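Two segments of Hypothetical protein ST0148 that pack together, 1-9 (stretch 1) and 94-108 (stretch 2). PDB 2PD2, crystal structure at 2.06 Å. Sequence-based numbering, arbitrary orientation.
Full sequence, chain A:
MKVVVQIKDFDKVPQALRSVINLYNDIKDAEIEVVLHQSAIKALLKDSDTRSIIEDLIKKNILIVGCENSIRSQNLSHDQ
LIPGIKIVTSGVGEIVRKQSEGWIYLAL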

# COMPACT_ATOMS: atom_id res chain seq x y z
N MET A 1 -20.78 1.13 2.56
CA MET A 1 -19.42 1.41 2.04
C MET A 1 -18.55 0.17 2.19
O MET A 1 -18.09 -0.15 3.29
CB MET A 1 -18.78 2.55 2.81
CG MET A 1 -17.40 2.90 2.34
SD MET A 1 -17.45 3.91 0.86
CE MET A 1 -17.36 5.53 1.59
N LYS A 2 -18.31 -0.52 1.07
CA LYS A 2 -17.50 -1.74 1.07
C LYS A 2 -16.00 -1.44 0.98
O LYS A 2 -15.55 -0.78 0.04
CB LYS A 2 -17.93 -2.63 -0.10
CG LYS A 2 -19.35 -3.20 0.03
CD LYS A 2 -19.77 -3.93 -1.26
CE LYS A 2 -21.00 -4.81 -1.03
NZ LYS A 2 -22.17 -4.03 -0.53
N VAL A 3 -15.24 -1.94 1.95
CA VAL A 3 -13.80 -1.72 1.99
C VAL A 3 -13.04 -3.03 2.18
O VAL A 3 -13.32 -3.78 3.11
CB VAL A 3 -13.41 -0.78 3.16
CG1 VAL A 3 -11.92 -0.46 3.10
CG2 VAL A 3 -14.25 0.50 3.12
N VAL A 4 -12.09 -3.30 1.29
CA VAL A 4 -11.28 -4.49 1.43
C VAL A 4 -9.93 -3.98 1.94
O VAL A 4 -9.24 -3.20 1.28
CB VAL A 4 -11.14 -5.27 0.09
CG1 VAL A 4 -10.50 -4.41 -0.98
CG2 VAL A 4 -10.34 -6.55 0.31
N VAL A 5 -9.58 -4.39 3.16
CA VAL A 5 -8.35 -3.97 3.81
C VAL A 5 -7.24 -5.01 3.71
O VAL A 5 -7.46 -6.19 3.98
CB VAL A 5 -8.59 -3.70 5.31
CG1 VAL A 5 -7.28 -3.26 5.98
CG2 VAL A 5 -9.67 -2.64 5.49
N GLN A 6 -6.05 -4.57 3.35
CA GLN A 6 -4.91 -5.47 3.24
C GLN A 6 -3.89 -5.22 4.35
O GLN A 6 -3.59 -4.08 4.67
CB GLN A 6 -4.21 -5.29 1.89
CG GLN A 6 -2.82 -5.94 1.82
CD GLN A 6 -1.98 -5.37 0.69
OE1 GLN A 6 -2.00 -4.17 0.44
NE2 GLN A 6 -1.22 -6.24 0.02
N ILE A 7 -3.37 -6.30 4.93
CA ILE A 7 -2.33 -6.20 5.95
C ILE A 7 -1.33 -7.30 5.59
O ILE A 7 -1.71 -8.47 5.52
CB ILE A 7 -2.86 -6.46 7.38
CG1 ILE A 7 -4.00 -5.50 7.70
CG2 ILE A 7 -1.73 -6.25 8.38
CD1 ILE A 7 -4.57 -5.67 9.11
N LYS A 8 -0.08 -6.93 5.36
CA LYS A 8 0.93 -7.92 4.97
C LYS A 8 2.16 -8.01 5.86
O LYS A 8 2.85 -9.03 5.87
CB LYS A 8 1.38 -7.64 3.53
CG LYS A 8 1.88 -6.21 3.29
CD LYS A 8 2.44 -6.03 1.88
CE LYS A 8 2.76 -4.56 1.56
NZ LYS A 8 1.54 -3.74 1.27
N ASP A 9 2.44 -6.95 6.62
CA ASP A 9 3.62 -6.93 7.47
C ASP A 9 3.28 -7.21 8.93
O ASP A 9 2.58 -6.43 9.58
CB ASP A 9 4.32 -5.57 7.34
CG ASP A 9 4.75 -5.27 5.91
OD1 ASP A 9 5.48 -6.10 5.32
OD2 ASP A 9 4.36 -4.21 5.37
N GLU A 94 -7.80 -12.48 -3.57
CA GLU A 94 -9.02 -12.01 -2.91
C GLU A 94 -9.07 -10.48 -2.97
O GLU A 94 -10.11 -9.89 -3.30
CB GLU A 94 -9.04 -12.47 -1.45
CG GLU A 94 -10.19 -11.91 -0.61
CD GLU A 94 -11.54 -12.51 -0.97
OE1 GLU A 94 -11.62 -13.26 -1.96
OE2 GLU A 94 -12.53 -12.22 -0.26
N ILE A 95 -7.95 -9.84 -2.65
CA ILE A 95 -7.86 -8.39 -2.66
C ILE A 95 -8.20 -7.84 -4.04
O ILE A 95 -8.98 -6.90 -4.18
CB ILE A 95 -6.43 -7.95 -2.23
CG1 ILE A 95 -6.25 -8.23 -0.73
CG2 ILE A 95 -6.22 -6.47 -2.53
CD1 ILE A 95 -4.80 -8.10 -0.23
N VAL A 96 -7.64 -8.46 -5.08
CA VAL A 96 -7.92 -8.03 -6.44
C VAL A 96 -9.38 -8.29 -6.82
O VAL A 96 -10.04 -7.42 -7.39
CB VAL A 96 -6.96 -8.74 -7.44
CG1 VAL A 96 -7.44 -8.53 -8.87
CG2 VAL A 96 -5.53 -8.18 -7.28
N ARG A 97 -9.89 -9.47 -6.51
CA ARG A 97 -11.28 -9.80 -6.85
C ARG A 97 -12.29 -8.88 -6.15
O ARG A 97 -13.23 -8.42 -6.78
CB ARG A 97 -11.60 -11.27 -6.52
CG ARG A 97 -11.16 -12.25 -7.59
CD ARG A 97 -11.66 -13.66 -7.31
NE ARG A 97 -10.94 -14.29 -6.21
CZ ARG A 97 -9.81 -14.98 -6.35
NH1 ARG A 97 -9.27 -15.13 -7.55
NH2 ARG A 97 -9.22 -15.51 -5.29
N LYS A 98 -12.10 -8.62 -4.86
CA LYS A 98 -13.03 -7.75 -4.16
C LYS A 98 -13.02 -6.37 -4.81
O LYS A 98 -14.07 -5.76 -4.98
CB LYS A 98 -12.67 -7.62 -2.66
CG LYS A 98 -12.69 -8.94 -1.89
CD LYS A 98 -13.97 -9.75 -2.11
CE LYS A 98 -15.23 -9.02 -1.65
NZ LYS A 98 -16.45 -9.87 -1.86
N GLN A 99 -11.84 -5.88 -5.19
CA GLN A 99 -11.78 -4.58 -5.84
C GLN A 99 -12.55 -4.58 -7.16
O GLN A 99 -13.23 -3.61 -7.48
CB GLN A 99 -10.34 -4.16 -6.11
CG GLN A 99 -9.57 -3.68 -4.89
CD GLN A 99 -8.22 -3.09 -5.26
OE1 GLN A 99 -8.15 -1.99 -5.79
NE2 GLN A 99 -7.16 -3.83 -4.98
N SER A 100 -12.45 -5.67 -7.91
CA SER A 100 -13.16 -5.75 -9.19
C SER A 100 -14.66 -5.81 -8.94
O SER A 100 -15.46 -5.52 -9.83
CB SER A 100 -12.71 -6.99 -9.98
OG SER A 100 -13.19 -8.19 -9.40
N GLU A 101 -15.05 -6.20 -7.73
CA GLU A 101 -16.45 -6.28 -7.36
C GLU A 101 -16.95 -4.95 -6.80
O GLU A 101 -18.10 -4.84 -6.38
CB GLU A 101 -16.66 -7.40 -6.33
CG GLU A 101 -16.65 -8.82 -6.91
CD GLU A 101 -16.45 -9.90 -5.85
OE1 GLU A 101 -17.00 -9.76 -4.74
OE2 GLU A 101 -15.74 -10.89 -6.12
N GLY A 102 -16.08 -3.94 -6.80
CA GLY A 102 -16.47 -2.63 -6.30
C GLY A 102 -16.03 -2.27 -4.89
O GLY A 102 -16.40 -1.22 -4.37
N TRP A 103 -15.24 -3.13 -4.26
CA TRP A 103 -14.78 -2.84 -2.90
C TRP A 103 -13.62 -1.86 -2.95
O TRP A 103 -12.74 -1.97 -3.79
CB TRP A 103 -14.35 -4.12 -2.20
CG TRP A 103 -15.50 -5.04 -1.91
CD1 TRP A 103 -16.38 -5.56 -2.81
CD2 TRP A 103 -15.90 -5.53 -0.63
NE1 TRP A 103 -17.31 -6.34 -2.17
CE2 TRP A 103 -17.03 -6.34 -0.83
CE3 TRP A 103 -15.40 -5.36 0.67
CZ2 TRP A 103 -17.69 -6.98 0.23
CZ3 TRP A 103 -16.05 -6.01 1.72
CH2 TRP A 103 -17.18 -6.81 1.49
N ILE A 104 -13.63 -0.89 -2.04
CA ILE A 104 -12.57 0.10 -1.96
C ILE A 104 -11.36 -0.48 -1.22
O ILE A 104 -11.48 -1.02 -0.12
CB ILE A 104 -13.07 1.38 -1.26
CG1 ILE A 104 -14.17 2.03 -2.12
CG2 ILE A 104 -11.90 2.36 -1.06
CD1 ILE A 104 -14.89 3.18 -1.45
N TYR A 105 -10.21 -0.35 -1.85
CA TYR A 105 -8.94 -0.87 -1.34
C TYR A 105 -8.22 0.04 -0.35
O TYR A 105 -8.09 1.25 -0.58
CB TYR A 105 -8.05 -1.18 -2.55
CG TYR A 105 -6.63 -1.63 -2.28
CD1 TYR A 105 -6.34 -2.56 -1.28
CD2 TYR A 105 -5.59 -1.18 -3.09
CE1 TYR A 105 -5.03 -3.03 -1.11
CE2 TYR A 105 -4.30 -1.64 -2.93
CZ TYR A 105 -4.02 -2.57 -1.94
OH TYR A 105 -2.74 -3.03 -1.82
N LEU A 106 -7.76 -0.54 0.75
CA LEU A 106 -7.03 0.18 1.78
C LEU A 106 -5.85 -0.68 2.21
O LEU A 106 -6.03 -1.77 2.78
CB LEU A 106 -7.93 0.47 2.99
CG LEU A 106 -7.22 1.13 4.18
CD1 LEU A 106 -6.64 2.49 3.77
CD2 LEU A 106 -8.19 1.30 5.33
N ALA A 107 -4.63 -0.21 1.93
CA ALA A 107 -3.43 -0.96 2.30
C ALA A 107 -2.89 -0.48 3.64
O ALA A 107 -2.58 0.70 3.81
CB ALA A 107 -2.37 -0.80 1.22
N LEU A 108 -2.79 -1.40 4.59
CA LEU A 108 -2.28 -1.08 5.92
C LEU A 108 -1.04 -1.91 6.23
O LEU A 108 -0.53 -2.58 5.31
CB LEU A 108 -3.35 -1.32 6.98
CG LEU A 108 -4.57 -0.39 6.93
CD1 LEU A 108 -5.60 -0.84 7.95
CD2 LEU A 108 -4.14 1.05 7.19
OXT LEU A 108 -0.59 -1.88 7.40
O HOH W 1 -17.30 0.41 -2.06
O HOH W 2 -0.56 -3.72 2.99
O HOH W 3 1.11 -4.47 6.29

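The most unusual feature of this contact is a buried side-chain hydrogen bond laid across a pair of parallel strands: Tyr105 OH donates to Gln6 OE1 at 2.6 Å, a short distance for two neutral groups. Gln6 and Tyr105 are not bridge partners. Their side chains lie on the same face of the sheet, and the extended Gln6 chain (chi1 and chi2 both t) brings its amide oxygen to the edge of the tyrosine ring, near the ring plane, where the hydroxyl sits. The amide nitrogen, Gln6 NE2, is hydrogen-bonded elsewhere in the structure, so both ends of this buried polar group are satisfied.

The backbone supplies the frame. Strand 2-7 and strand 104-107 run parallel, with 27° between their directions and a closest axial approach of 4.7 Å. Four bridges fix the register: Val3 with Ile104, Val4 with Tyr105, Val5 with Leu106 and Gln6 with Ala107, at CA-CA separations of 4.5 to 5.1 Å. The hydrogen bonds alternate in direction, as a parallel ladder requires. Ile104 N donates to Lys2 O (2.8 Å, 169°), Val4 N to Ile104 O (2.7 Å, 149°), Leu106 N to Val4 O (3.1 Å, 151°), Gln6 N to Leu106 O (2.9 Å, 170°) and Leu108 N to Gln6 O (2.8 Å, 160°). Even-numbered residues of both stretches therefore supply every rung, from Lys2, Val4 and Gln6 on one side to Ile104, Leu106 and Leu108 on the other. CA-H...O contacts supplement it, the shortest between Val3 CA and Ile104 O at 3.2 Å.

Side chains sort by face. Val3, Val5, Ile104 and Leu106 share one face, where Val3 CG1 lies 4.1 Å from Leu106 CB and Val5 CG2 lies 4.2 Å from Leu106 CD2. Val5 CG1 also reaches Leu108 CD1 at 3.5 Å. Val4, Gln6, Tyr105 and Ala107 occupy the other face, and the helix packs against it: its axis passes 8.8 Å from that of strand 2-7 and runs nearly antiparallel to it, at 163°. Val4, the residue of stretch 1 with the most area covered, places CG2 3.9 Å from Lys98 CB, while Gln6 CB meets Ile95 CD1 at 3.6 Å.

Between helix and strand the chain turns through a Schellman motif. Gly102, at phi 100°, adopts a backbone conformation in which a CB would be jammed against the preceding carbonyl oxygen; Trp103 N closes the turn on Lys98 O at 3.0 Å. Trp103 then offers a ring face to Lys2, whose CB stands 3.8 Å from the centroid of the five-membered ring and 20° off its normal, a CH-pi contact that uses the aliphatic part of the lysine. Water 1 spans the same end of the contact, donating to Lys2 O and Gly102 O, each at 3.0 Å.

At the other end, the terminal carboxylate of Leu108 is tied to stretch 1 through water: water 2 donates to Leu108 O at 2.6 Å and accepts from Lys8 NZ at 2.7 Å, while water 3 donates to Leu108 O at 2.7 Å and accepts from Asp9 N at 2.8 Å.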